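Local coordinates for macrolide export ATP-binding/permease protein MacB (Actinobacillus actinomycetemcomitans, PDB 3FTJ), which probably drives macrolide export as the inner-membrane ABC transporter of a tripartite efflux system, this chain being its periplasmic region, at residues Asn14-Phe19 / Ile208-Thr213; Gln91-Thr96 / Arg136-Val141; Ile18-Gly23 / His31-Lys36. All blocks are in the same frame, centred on the assembly; numbering follows the deposited sequence.

Contact 1 (Asn14-Phe19 / Ile208-Thr213); sequences NTMTIF and IMNSDT
Asn210 holds CG in the crowded position between its backbone N and carbonyl carbon (chi1 52°), whereas Met16 has CG anti to its own carbonyl carbon and runs extended out to CE. The two side chains therefore lie side by side and point the same way. OD1 of Asn210 accepts from Thr213 N at 3.0 Å, nearly along its C=O axis. Asparagine suits this N-cap position because its short amide reaches back to an N-H three residues on. At the other end of the amide, ND2 has its main hydrogen bond to Glu190 OE1 of helix 186-201 and only a weak one to Met16 SD (3.5 Å), so this buried group is held at both ends and its rotation is fixed.

Just before the helix, the chains pair as antiparallel strands. Thr17 and Met209 form a hydrogen-bonded pair, with Thr17 N to Met209 O at 2.9 Å and Met209 N to Thr17 O at 2.8 Å, both nearly straight and in the carbonyl planes. In the next, non-hydrogen-bonded pair, Ile18 CG1 and Ile208 CG1 lie 4.2 Å apart, while Ile208 CG2 rests 3.8 Å from Met16 CB. Helix 186-201 covers the apolar face of Ile18 and Ile208 through Leu193, Thr194 and Leu197. On the face of Thr17 and Met209, the methionine bends at chi2 (-90°) and chi3 and crosses Phe19 at about a right angle, its CG only 3.3 Å from Phe19 CE2. Thr17, less deeply buried, hydrogen-bonds through OG1 to Thr177 OG1 on strand 175-180.

Strand 15-20 thus lies between strands 175-180 and 206-209, which helix 186-201 connects: the split beta-alpha-beta arrangement of a ferredoxin-like fold.

Contact 2 (Gln91-Thr96 / Arg136-Val141); sequences QGRLLT and RVIGVV
Two groups grip NH1 of Arg93: Asp99 OD2 in a salt bridge, and Leu94 O in a weak, bent hydrogen bond of 2.9 Å. Arginine suits this surface corner because its long chain, extended from CG to NE, carries the charge to Asp99 while one face of its guanidinium packs on Ile138. Ile138 CD1 sits 3.4 Å from the guanidinium plane, over its centre. A water lies at the guanidinium edge and accepts from Arg93 NE and Arg136 NH1, each at 3.1 Å. Placed between two like charges, it may ease their repulsion.

The backbones meet in a short antiparallel pairing. Val140 N donates to Gln91 O at 3.0 Å, and Arg93 N to Ile138 O at 2.9 Å, both donors standing above the carbonyl plane. Between these bonds Gly92 faces Gly139, with CA atoms 4.2 Å apart. A CB on Gly92 would strike Ile138 O and one on Gly139 would strike Arg93 O, so this close approach depends on both being glycine.

Beyond the bridge, Leu94 CD2 presses on Val141 CG1 at 3.4 Å, a tighter fit than usual for two methyl groups, with Phe82 of helix 81-85 touching both residues. Leu95 turns inward, its CD1 4.0 Å from Ile138 CD1, toward Val106 and Val108. The arrangement is an antiparallel beta bridge at which a chain turns a corner across strand 133-141 before entering helix 97-102, N-capped by Thr96.

Contact 3 (Ile18-Gly23 / His31-Lys36); sequences IFNGNG and HIQNLK
Here strand 15-20, the first of the ferredoxin-like fold, gives way to the connection that leads through helix 27-31 to helix 37-44, and the returning chain packs back on the strand's end. The touching parts run roughly antiparallel but form no beta pairing; side chains do the work.

Asn20 is the centre of it. Its CG is anti to the carbonyl carbon and beside the backbone N (chi1 -61°), which aims the carboxamide straight into the bend of residues 32 to 35. CB comes to 3.3 Å from Ile32 O, and the amide's far end settles beside the backbone N atoms of Asn34 and Leu35. Asparagine suits the spot because its short, flat amide can lie among the peptide groups of the bend.

Asn20 is followed by Gly21, whose backbone angles (phi 99°) would jam a CB against the preceding carbonyl oxygen, so glycine suits the turn that follows the strand. The returning loop is itself fastened from outside: Gln33 O accepts from Arg172 NH1, and the backbone of Leu35 bonds to that of Ile173. At the N-cap position of the next helix, Lys36 turns its side chain away, while its N donates to Asp39 OD2.

Leu35 supplies the apolar half. With CG anti to the carbonyl carbon and chi2 at 172°, it spreads its two methyls over the strand, backed by Ile173, Ile176 and His201, a buried place that calls for a branched hydrocarbon. Its stem lies along the Asn20 carboxamide, and the two chains fill the angle between strand and loop together. Ile18 directs CG2, anti to its backbone N, obliquely across the leucine, 4.1 Å from Leu35 CD2, while Leu35 CD1 rests 3.3 Å from Ile18 O.

In the fold
Contacts 1 and 3 both use strand 15-20 and share Ile18 and Phe19, with centres about 14 Å apart. Ile18 serves both: one branch packs on strand 206-209, the other on the loop before helix 37-44. Contact 1 joins parts near the two ends of the chain, 189 residues apart, and contact 2 is nested inside the span it closes. Contact 2 lies on the opposite side of the chain's centre, its own centre about 27 Å from that of contact 1 and about 29 Å from that of contact 3. It touches neither, yet all three reach the same branched, curled sheet, which runs through the periplasmic region.

Contact 1 (Asn14-Phe19 / Ile208-Thr213)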
loop_
_atom_site.group_PDB
_atom_site.type_symbol
_atom_site.label_atom_id
_atom_site.label_comp_id
_atom_site.label_asym_id
_atom_site.label_seq_id
_atom_site.Cartn_x
_atom_site.Cartn_y
_atom_site.Cartn_z
ATOM N N ASN A 14 -1.146 -14.574 -6.043
ATOM C CA ASN A 14 -2.468 -14.512 -5.424
ATOM C C ASN A 14 -2.858 -13.101 -4.988
ATOM O O ASN A 14 -3.870 -12.912 -4.308
ATOM C CB ASN A 14 -2.563 -15.488 -4.247
ATOM C CG ASN A 14 -3.027 -16.877 -4.674
ATOM O OD1 ASN A 14 -3.892 -17.019 -5.543
ATOM N ND2 ASN A 14 -2.457 -17.908 -4.055
ATOM N N THR A 15 -2.057 -12.116 -5.383
ATOM C CA THR A 15 -2.362 -10.723 -5.096
ATOM C C THR A 15 -2.444 -9.891 -6.371
ATOM O O THR A 15 -1.736 -10.147 -7.342
ATOM C CB THR A 15 -1.303 -10.090 -4.184
ATOM O OG1 THR A 15 -0.060 -10.019 -4.886
ATOM C CG2 THR A 15 -1.124 -10.915 -2.919
ATOM N N MET A 16 -3.322 -8.896 -6.361
ATOM C CA MET A 16 -3.431 -7.956 -7.467
ATOM C C MET A 16 -3.492 -6.565 -6.885
ATOM O O MET A 16 -4.114 -6.362 -5.846
ATOM C CB MET A 16 -4.697 -8.208 -8.271
ATOM C CG MET A 16 -4.782 -9.599 -8.841
ATOM S SD MET A 16 -6.320 -9.856 -9.733
ATOM C CE MET A 16 -6.089 -11.566 -10.223
ATOM N N THR A 17 -2.845 -5.613 -7.554
ATOM C CA THR A 17 -2.866 -4.220 -7.121
ATOM C C THR A 17 -3.577 -3.376 -8.166
ATOM O O THR A 17 -3.218 -3.389 -9.345
ATOM C CB THR A 17 -1.441 -3.672 -6.884
ATOM O OG1 THR A 17 -0.758 -4.506 -5.938
ATOM C CG2 THR A 17 -1.486 -2.231 -6.350
ATOM N N ILE A 18 -4.600 -2.656 -7.727
ATOM C CA ILE A 18 -5.364 -1.786 -8.603
ATOM C C ILE A 18 -4.871 -0.340 -8.479
ATOM O O ILE A 18 -4.768 0.194 -7.373
ATOM C CB ILE A 18 -6.852 -1.869 -8.263
ATOM C CG1 ILE A 18 -7.277 -3.338 -8.183
ATOM C CG2 ILE A 18 -7.678 -1.121 -9.297
ATOM C CD1 ILE A 18 -8.328 -3.612 -7.156
ATOM N N PHE A 19 -4.564 0.278 -9.618
ATOM C CA PHE A 19 -4.006 1.627 -9.676
ATOM C C PHE A 19 -4.909 2.571 -10.464
ATOM O O PHE A 19 -5.581 2.151 -11.398
ATOM C CB PHE A 19 -2.651 1.607 -10.388
ATOM C CG PHE A 19 -1.557 0.946 -9.608
ATOM C CD1 PHE A 19 -0.840 1.653 -8.662
ATOM C CD2 PHE A 19 -1.230 -0.377 -9.837
ATOM C CE1 PHE A 19 0.170 1.051 -7.946
ATOM C CE2 PHE A 19 -0.216 -0.981 -9.126
ATOM C CZ PHE A 19 0.485 -0.265 -8.183
ATOM N N ILE A 208 -4.949 -3.021 -13.450
ATOM C CA ILE A 208 -4.609 -4.038 -12.468
ATOM C C ILE A 208 -3.233 -4.618 -12.751
ATOM O O ILE A 208 -2.899 -4.928 -13.896
ATOM C CB ILE A 208 -5.672 -5.150 -12.447
ATOM C CG1 ILE A 208 -7.050 -4.552 -12.145
ATOM C CG2 ILE A 208 -5.309 -6.224 -11.429
ATOM C CD1 ILE A 208 -8.111 -5.585 -11.817
ATOM N N MET A 209 -2.431 -4.733 -11.698
ATOM C CA MET A 209 -1.094 -5.302 -11.781
ATOM C C MET A 209 -1.094 -6.631 -11.050
ATOM O O MET A 209 -1.476 -6.704 -9.887
ATOM C CB MET A 209 -0.075 -4.390 -11.100
ATOM C CG MET A 209 0.082 -3.016 -11.702
ATOM S SD MET A 209 1.336 -2.985 -12.990
ATOM C CE MET A 209 0.322 -3.003 -14.466
ATOM N N ASN A 210 -0.658 -7.679 -11.737
ATOM C CA ASN A 210 -0.498 -8.992 -11.131
ATOM C C ASN A 210 0.489 -9.828 -11.932
ATOM O O ASN A 210 1.126 -9.326 -12.860
ATOM C CB ASN A 210 -1.847 -9.708 -11.019
ATOM C CG ASN A 210 -2.602 -9.734 -12.326
ATOM O OD1 ASN A 210 -2.010 -9.642 -13.400
ATOM N ND2 ASN A 210 -3.917 -9.866 -12.246
ATOM N N SER A 211 0.610 -11.102 -11.576
ATOM C CA SER A 211 1.488 -12.021 -12.295
ATOM C C SER A 211 1.204 -11.998 -13.797
ATOM O O SER A 211 2.119 -11.871 -14.611
ATOM C CB SER A 211 1.324 -13.440 -11.754
ATOM O OG SER A 211 2.320 -14.293 -12.284
ATOM N N ASP A 212 -0.070 -12.107 -14.158
ATOM C CA ASP A 212 -0.460 -12.096 -15.565
ATOM C C ASP A 212 0.027 -10.847 -16.304
ATOM O O ASP A 212 0.462 -10.931 -17.454
ATOM C CB ASP A 212 -1.975 -12.230 -15.710
ATOM C CG ASP A 212 -2.411 -12.310 -17.160
ATOM O OD1 ASP A 212 -2.032 -13.293 -17.840
ATOM O OD2 ASP A 212 -3.128 -11.387 -17.620
ATOM N N THR A 213 -0.057 -9.690 -15.647
ATOM C CA THR A 213 0.419 -8.436 -16.229
ATOM C C THR A 213 1.918 -8.467 -16.509
ATOM O O THR A 213 2.357 -8.102 -17.595
ATOM C CB THR A 213 0.123 -7.229 -15.318
ATOM O OG1 THR A 213 -1.280 -6.949 -15.334
ATOM C CG2 THR A 213 0.882 -6.001 -15.808
#

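Contact 2 (Gln91-Thr96 / Arg136-Val141)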
loop_
_atom_site.group_PDB
_atom_site.type_symbol
_atom_site.label_atom_id
_atom_site.label_comp_id
_atom_site.label_asym_id
_atom_site.label_seq_id
_atom_site.Cartn_x
_atom_site.Cartn_y
_atom_site.Cartn_z
ATOM N N GLN A 91 10.523 -5.744 15.151
ATOM C CA GLN A 91 10.536 -5.172 16.492
ATOM C C GLN A 91 9.238 -4.416 16.813
ATOM O O GLN A 91 8.627 -3.813 15.933
ATOM C CB GLN A 91 11.746 -4.244 16.640
ATOM C CG GLN A 91 11.860 -3.594 17.991
ATOM C CD GLN A 91 12.966 -2.565 18.053
ATOM O OE1 GLN A 91 13.653 -2.304 17.060
ATOM N NE2 GLN A 91 13.146 -1.968 19.225
ATOM N N GLY A 92 8.818 -4.453 18.074
ATOM C CA GLY A 92 7.580 -3.807 18.481
ATOM C C GLY A 92 6.351 -4.528 17.964
ATOM O O GLY A 92 6.229 -5.744 18.116
ATOM N N ARG A 93 5.430 -3.785 17.359
ATOM C CA ARG A 93 4.198 -4.368 16.841
ATOM C C ARG A 93 3.778 -3.729 15.511
ATOM O O ARG A 93 4.288 -2.672 15.129
ATOM C CB ARG A 93 3.066 -4.215 17.856
ATOM C CG ARG A 93 2.486 -2.802 17.928
ATOM C CD ARG A 93 1.338 -2.714 18.919
ATOM N NE ARG A 93 0.776 -1.366 19.039
ATOM C CZ ARG A 93 -0.148 -0.856 18.227
ATOM N NH1 ARG A 93 -0.609 -1.573 17.210
ATOM N NH2 ARG A 93 -0.607 0.376 18.426
ATOM N N LEU A 94 2.849 -4.382 14.816
ATOM C CA LEU A 94 2.273 -3.861 13.580
ATOM C C LEU A 94 0.946 -3.165 13.872
ATOM O O LEU A 94 0.456 -3.196 15.007
ATOM C CB LEU A 94 2.034 -4.992 12.574
ATOM C CG LEU A 94 3.235 -5.827 12.127
ATOM C CD1 LEU A 94 2.800 -6.837 11.076
ATOM C CD2 LEU A 94 4.345 -4.938 11.589
ATOM N N LEU A 95 0.362 -2.543 12.849
ATOM C CA LEU A 95 -0.943 -1.909 12.998
ATOM C C LEU A 95 -1.989 -2.962 13.302
ATOM O O LEU A 95 -1.871 -4.111 12.860
ATOM C CB LEU A 95 -1.368 -1.165 11.728
ATOM C CG LEU A 95 -0.671 0.119 11.271
ATOM C CD1 LEU A 95 -0.575 1.134 12.402
ATOM C CD2 LEU A 95 0.687 -0.198 10.742
ATOM N N THR A 96 -3.017 -2.547 14.039
ATOM C CA THR A 96 -4.160 -3.388 14.355
ATOM C C THR A 96 -5.433 -2.771 13.786
ATOM O O THR A 96 -5.434 -1.626 13.318
ATOM C CB THR A 96 -4.353 -3.521 15.876
ATOM O OG1 THR A 96 -4.517 -2.220 16.450
ATOM C CG2 THR A 96 -3.161 -4.206 16.517
ATOM N N ARG A 136 3.507 8.371 16.829
ATOM C CA ARG A 136 4.299 7.539 17.732
ATOM C C ARG A 136 4.753 6.245 17.052
ATOM O O ARG A 136 3.941 5.519 16.483
ATOM C CB ARG A 136 3.501 7.229 19.003
ATOM C CG ARG A 136 4.156 6.214 19.913
ATOM C CD ARG A 136 3.428 6.137 21.252
ATOM N NE ARG A 136 2.002 5.857 21.092
ATOM C CZ ARG A 136 1.489 4.637 20.981
ATOM N NH1 ARG A 136 2.291 3.580 21.007
ATOM N NH2 ARG A 136 0.178 4.467 20.844
ATOM N N VAL A 137 6.055 5.972 17.098
ATOM C CA VAL A 137 6.618 4.763 16.506
ATOM C C VAL A 137 6.251 3.516 17.319
ATOM O O VAL A 137 6.585 3.415 18.502
ATOM C CB VAL A 137 8.149 4.869 16.388
ATOM C CG1 VAL A 137 8.721 3.609 15.748
ATOM C CG2 VAL A 137 8.527 6.095 15.575
ATOM N N ILE A 138 5.556 2.572 16.690
ATOM C CA ILE A 138 5.094 1.392 17.413
ATOM C C ILE A 138 5.837 0.121 16.997
ATOM O O ILE A 138 5.768 -0.899 17.686
ATOM C CB ILE A 138 3.555 1.167 17.262
ATOM C CG1 ILE A 138 3.165 0.981 15.791
ATOM C CG2 ILE A 138 2.770 2.309 17.877
ATOM C CD1 ILE A 138 1.765 0.391 15.608
ATOM N N GLY A 139 6.559 0.183 15.883
ATOM C CA GLY A 139 7.236 -0.995 15.383
ATOM C C GLY A 139 8.146 -0.735 14.200
ATOM O O GLY A 139 8.261 0.402 13.720
ATOM N N VAL A 140 8.783 -1.808 13.733
ATOM C CA VAL A 140 9.742 -1.764 12.637
ATOM C C VAL A 140 9.600 -3.030 11.803
ATOM O O VAL A 140 9.495 -4.124 12.355
ATOM C CB VAL A 140 11.192 -1.713 13.169
ATOM C CG1 VAL A 140 12.189 -1.637 12.018
ATOM C CG2 VAL A 140 11.372 -0.537 14.099
ATOM N N VAL A 141 9.592 -2.882 10.482
ATOM C CA VAL A 141 9.523 -4.031 9.582
ATOM C C VAL A 141 10.732 -4.060 8.654
ATOM O O VAL A 141 11.436 -3.059 8.505
ATOM C CB VAL A 141 8.250 -4.006 8.712
ATOM C CG1 VAL A 141 7.009 -4.258 9.558
ATOM C CG2 VAL A 141 8.138 -2.683 7.960
HETATM O O HOH W 1 2.192 0.512 21.124
#

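Contact 3 (Ile18-Gly23 / His31-Lys36)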
loop_
_atom_site.group_PDB
_atom_site.type_symbol
_atom_site.label_atom_id
_atom_site.label_comp_id
_atom_site.label_asym_id
_atom_site.label_seq_id
_atom_site.Cartn_x
_atom_site.Cartn_y
_atom_site.Cartn_z
ATOM N N ILE A 18 -4.600 -2.656 -7.727
ATOM C CA ILE A 18 -5.364 -1.786 -8.603
ATOM C C ILE A 18 -4.871 -0.340 -8.479
ATOM O O ILE A 18 -4.768 0.194 -7.373
ATOM C CB ILE A 18 -6.852 -1.869 -8.263
ATOM C CG1 ILE A 18 -7.277 -3.338 -8.183
ATOM C CG2 ILE A 18 -7.678 -1.121 -9.297
ATOM C CD1 ILE A 18 -8.328 -3.612 -7.156
ATOM N N PHE A 19 -4.564 0.278 -9.618
ATOM C CA PHE A 19 -4.006 1.627 -9.676
ATOM C C PHE A 19 -4.909 2.571 -10.464
ATOM O O PHE A 19 -5.581 2.151 -11.398
ATOM C CB PHE A 19 -2.651 1.607 -10.388
ATOM C CG PHE A 19 -1.557 0.946 -9.608
ATOM C CD1 PHE A 19 -0.840 1.653 -8.662
ATOM C CD2 PHE A 19 -1.230 -0.377 -9.837
ATOM C CE1 PHE A 19 0.170 1.051 -7.946
ATOM C CE2 PHE A 19 -0.216 -0.981 -9.126
ATOM C CZ PHE A 19 0.485 -0.265 -8.183
ATOM N N ASN A 20 -4.890 3.852 -10.106
ATOM C CA ASN A 20 -5.557 4.874 -10.902
ATOM C C ASN A 20 -4.903 5.006 -12.266
ATOM O O ASN A 20 -3.691 4.837 -12.393
ATOM C CB ASN A 20 -5.491 6.227 -10.192
ATOM C CG ASN A 20 -6.175 6.206 -8.850
ATOM O OD1 ASN A 20 -5.557 6.450 -7.822
ATOM N ND2 ASN A 20 -7.456 5.889 -8.853
ATOM N N GLY A 21 -5.700 5.319 -13.280
ATOM C CA GLY A 21 -5.156 5.622 -14.590
ATOM C C GLY A 21 -5.203 4.459 -15.561
ATOM O O GLY A 21 -5.957 3.506 -15.364
ATOM N N ASN A 22 -4.370 4.533 -16.597
ATOM C CA ASN A 22 -4.427 3.592 -17.712
ATOM C C ASN A 22 -3.194 2.707 -17.838
ATOM O O ASN A 22 -3.192 1.738 -18.595
ATOM C CB ASN A 22 -4.662 4.353 -19.016
ATOM C CG ASN A 22 -5.941 5.169 -18.989
ATOM O OD1 ASN A 22 -5.969 6.322 -19.430
ATOM N ND2 ASN A 22 -7.007 4.577 -18.467
ATOM N N GLY A 23 -2.148 3.045 -17.094
ATOM C CA GLY A 23 -0.931 2.256 -17.082
ATOM C C GLY A 23 0.257 3.117 -16.702
ATOM O O GLY A 23 0.138 4.339 -16.606
ATOM N N HIS A 31 -2.292 10.545 -12.012
ATOM C CA HIS A 31 -2.457 11.595 -11.011
ATOM C C HIS A 31 -3.907 11.730 -10.539
ATOM O O HIS A 31 -4.156 12.108 -9.399
ATOM C CB HIS A 31 -1.962 12.937 -11.552
ATOM C CG HIS A 31 -0.472 13.070 -11.574
ATOM N ND1 HIS A 31 0.305 12.606 -12.619
ATOM C CD2 HIS A 31 0.389 13.630 -10.691
ATOM C CE1 HIS A 31 1.574 12.873 -12.376
ATOM N NE2 HIS A 31 1.654 13.492 -11.210
ATOM N N ILE A 32 -4.858 11.421 -11.415
ATOM C CA ILE A 32 -6.267 11.558 -11.071
ATOM C C ILE A 32 -6.698 10.447 -10.126
ATOM O O ILE A 32 -6.681 9.276 -10.494
ATOM C CB ILE A 32 -7.161 11.481 -12.316
ATOM C CG1 ILE A 32 -6.520 12.225 -13.488
ATOM C CG2 ILE A 32 -8.561 12.001 -11.993
ATOM C CD1 ILE A 32 -6.558 13.718 -13.338
ATOM N N GLN A 33 -7.100 10.811 -8.913
ATOM C CA GLN A 33 -7.490 9.811 -7.925
ATOM C C GLN A 33 -8.976 9.471 -7.983
ATOM O O GLN A 33 -9.805 10.261 -7.542
ATOM C CB GLN A 33 -7.182 10.313 -6.522
ATOM C CG GLN A 33 -5.776 10.105 -6.077
ATOM C CD GLN A 33 -5.627 10.302 -4.584
ATOM O OE1 GLN A 33 -6.143 11.275 -4.009
ATOM N NE2 GLN A 33 -4.914 9.384 -3.944
ATOM N N ASN A 34 -9.313 8.290 -8.497
ATOM C CA ASN A 34 -10.705 7.860 -8.528
ATOM C C ASN A 34 -10.976 6.659 -7.643
ATOM O O ASN A 34 -12.127 6.382 -7.292
ATOM C CB ASN A 34 -11.169 7.617 -9.961
ATOM C CG ASN A 34 -11.552 8.898 -10.664
ATOM O OD1 ASN A 34 -11.146 9.149 -11.798
ATOM N ND2 ASN A 34 -12.340 9.724 -9.988
ATOM N N LEU A 35 -9.919 5.951 -7.259
ATOM C CA LEU A 35 -10.072 4.875 -6.284
ATOM C C LEU A 35 -10.468 5.478 -4.935
ATOM O O LEU A 35 -9.888 6.474 -4.507
ATOM C CB LEU A 35 -8.770 4.076 -6.157
ATOM C CG LEU A 35 -8.410 3.243 -7.395
ATOM C CD1 LEU A 35 -7.018 2.639 -7.281
ATOM C CD2 LEU A 35 -9.459 2.146 -7.614
ATOM N N LYS A 36 -11.454 4.873 -4.276
ATOM C CA LYS A 36 -11.959 5.358 -2.991
ATOM C C LYS A 36 -11.983 4.254 -1.959
ATOM O O LYS A 36 -12.046 3.073 -2.293
ATOM C CB LYS A 36 -13.394 5.881 -3.120
ATOM C CG LYS A 36 -13.699 6.675 -4.356
ATOM C CD LYS A 36 -15.166 7.013 -4.383
ATOM C CE LYS A 36 -15.545 7.844 -5.596
ATOM N NZ LYS A 36 -16.949 8.407 -5.470
#